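Long-range contact in computational designed protein based on evolution (PDB 6JCC), which is a computationally designed helical protein of unknown function, whose sequence matches the caspase recruitment domain family: residues L13-E18 with D88-Y93. Numbering follows the deposited sequence.
Sequences LEILAE and DKLKKY
Ile15 of helix 6-22 packs against Lys89, Leu90 and Tyr93 of helix 84-93. Its two branches part at CB. CG1 lies anti to the carbonyl carbon (chi1 -66°), with Lys89 CB beside it. Chi2 of 150° then sets CD1 against Lys89 and Tyr93. CG2, anti to the backbone N, lies against Leu90, with CB of that leucine 4.1 Å from Ile15 CG2. The Ile15 and Tyr93 side chains cross at about a right angle. CD1 of Ile15 meets the ring obliquely, 3.3 Å from Tyr93 CD2, a tight fit. Ile15 CD1 also lies 3.6 Å from Lys89 O. Lys89 offers its CB, 3.8 Å from Ile15 CD1, and then leads its amine away from the contact. Lys92 CG sits over the centre of one face of the Tyr93 ring. Phe11 also stacks with Tyr93.

Leu16 adds a looser touch, with its CD2 4.3 Å from CD1 of Leu90. Leu90 also packs on Leu74 and Leu78 of helix 68-80, and Leu16 on Ala56 and Ile63 of helix 52-63. No hydrogen bond crosses between the two segments; the contact rests on apolar packing. An alanine at Ile15 would probably open a gap between the helices, leaving Tyr93 CD2 and Leu90 CB without their methyl partners.

The two segments run nearly antiparallel, at 150°, with axes 9.8 Å apart. The contact brings the first and last helices of the chain together, as in the antiparallel helical bundle of the death fold, to which caspase recruitment domains belong.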
loop_
_atom_site.group_PDB
_atom_site.type_symbol
_atom_site.label_atom_id
_atom_site.label_comp_id
_atom_site.label_asym_id
_atom_site.label_seq_id
_atom_site.Cartn_x
_atom_site.Cartn_y
_atom_site.Cartn_z
ATOM N N LEU A 13 -7.975 -3.801 0.287
ATOM C CA LEU A 13 -7.798 -4.045 -1.144
ATOM C C LEU A 13 -8.388 -2.927 -2.006
ATOM O O LEU A 13 -7.764 -2.507 -2.973
ATOM C CB LEU A 13 -8.405 -5.392 -1.543
ATOM C CG LEU A 13 -7.630 -6.625 -1.087
ATOM C CD1 LEU A 13 -8.477 -7.865 -1.300
ATOM C CD2 LEU A 13 -6.305 -6.752 -1.823
ATOM N N GLU A 14 -9.573 -2.447 -1.644
ATOM C CA GLU A 14 -10.227 -1.349 -2.361
ATOM C C GLU A 14 -9.421 -0.053 -2.284
ATOM O O GLU A 14 -9.299 0.658 -3.275
ATOM C CB GLU A 14 -11.636 -1.114 -1.805
ATOM N N ILE A 15 -8.875 0.240 -1.107
ATOM C CA ILE A 15 -8.069 1.448 -0.901
ATOM C C ILE A 15 -6.763 1.379 -1.680
ATOM O O ILE A 15 -6.370 2.359 -2.299
ATOM C CB ILE A 15 -7.801 1.703 0.595
ATOM C CG1 ILE A 15 -9.122 2.026 1.289
ATOM C CG2 ILE A 15 -6.842 2.870 0.802
ATOM C CD1 ILE A 15 -9.157 1.614 2.731
ATOM N N LEU A 16 -6.101 0.227 -1.649
ATOM C CA LEU A 16 -4.878 0.032 -2.433
ATOM C C LEU A 16 -5.145 0.198 -3.929
ATOM O O LEU A 16 -4.379 0.860 -4.620
ATOM C CB LEU A 16 -4.250 -1.335 -2.148
ATOM C CG LEU A 16 -3.650 -1.533 -0.751
ATOM C CD1 LEU A 16 -3.308 -2.996 -0.522
ATOM C CD2 LEU A 16 -2.426 -0.659 -0.523
ATOM N N ALA A 17 -6.245 -0.375 -4.415
ATOM C CA ALA A 17 -6.652 -0.207 -5.818
ATOM C C ALA A 17 -6.942 1.255 -6.173
ATOM O O ALA A 17 -6.562 1.720 -7.246
ATOM C CB ALA A 17 -7.861 -1.077 -6.133
ATOM N N GLU A 18 -7.607 1.969 -5.270
ATOM C CA GLU A 18 -7.912 3.386 -5.469
ATOM C C GLU A 18 -6.649 4.247 -5.499
ATOM O O GLU A 18 -6.538 5.152 -6.324
ATOM C CB GLU A 18 -8.890 3.883 -4.399
ATOM C CG GLU A 18 -9.346 5.322 -4.586
ATOM C CD GLU A 18 -10.472 5.724 -3.645
ATOM O OE1 GLU A 18 -10.848 4.925 -2.762
ATOM O OE2 GLU A 18 -10.970 6.858 -3.784
ATOM N N ASP A 88 -5.963 8.632 5.336
ATOM C CA ASP A 88 -6.809 8.340 6.497
ATOM C C ASP A 88 -7.475 6.976 6.398
ATOM O O ASP A 88 -7.522 6.245 7.383
ATOM C CB ASP A 88 -7.889 9.410 6.675
ATOM C CG ASP A 88 -7.325 10.753 7.075
ATOM O OD1 ASP A 88 -6.229 10.817 7.657
ATOM O OD2 ASP A 88 -8.003 11.756 6.809
ATOM N N LYS A 89 -8.002 6.652 5.222
ATOM C CA LYS A 89 -8.634 5.349 4.983
ATOM C C LYS A 89 -7.630 4.207 5.100
ATOM O O LYS A 89 -7.932 3.172 5.694
ATOM C CB LYS A 89 -9.309 5.303 3.610
ATOM C CG LYS A 89 -10.593 6.107 3.530
ATOM C CD LYS A 89 -11.081 6.230 2.096
ATOM C CE LYS A 89 -12.429 6.929 2.009
ATOM N NZ LYS A 89 -12.412 8.314 2.559
ATOM N N LEU A 90 -6.439 4.396 4.539
ATOM C CA LEU A 90 -5.403 3.370 4.611
ATOM C C LEU A 90 -4.955 3.110 6.047
ATOM O O LEU A 90 -4.856 1.957 6.462
ATOM C CB LEU A 90 -4.200 3.738 3.750
ATOM C CG LEU A 90 -3.119 2.662 3.640
ATOM C CD1 LEU A 90 -3.637 1.358 3.051
ATOM C CD2 LEU A 90 -2.007 3.205 2.784
ATOM N N LYS A 91 -4.698 4.179 6.800
ATOM C CA LYS A 91 -4.331 4.067 8.220
ATOM C C LYS A 91 -5.388 3.311 9.040
ATOM O O LYS A 91 -5.044 2.529 9.928
ATOM C CB LYS A 91 -4.083 5.455 8.824
ATOM N N LYS A 92 -6.662 3.546 8.722
ATOM C CA LYS A 92 -7.789 2.888 9.395
ATOM C C LYS A 92 -7.790 1.373 9.191
ATOM O O LYS A 92 -7.955 0.619 10.152
ATOM C CB LYS A 92 -9.117 3.476 8.892
ATOM C CG LYS A 92 -10.371 2.978 9.600
ATOM C CD LYS A 92 -11.618 3.459 8.875
ATOM C CE LYS A 92 -12.878 3.231 9.692
ATOM N NZ LYS A 92 -14.103 3.583 8.919
ATOM N N TYR A 93 -7.610 0.937 7.944
ATOM C CA TYR A 93 -7.736 -0.484 7.588
ATOM C C TYR A 93 -6.425 -1.281 7.576
ATOM O O TYR A 93 -6.464 -2.507 7.443
ATOM C CB TYR A 93 -8.469 -0.624 6.252
ATOM C CG TYR A 93 -9.916 -0.188 6.346
ATOM C CD1 TYR A 93 -10.856 -0.966 7.021
ATOM C CD2 TYR A 93 -10.343 1.008 5.778
ATOM C CE1 TYR A 93 -12.182 -0.565 7.119
ATOM C CE2 TYR A 93 -11.666 1.415 5.860
ATOM C CZ TYR A 93 -12.582 0.629 6.535
ATOM O OH TYR A 93 -13.893 1.034 6.622
#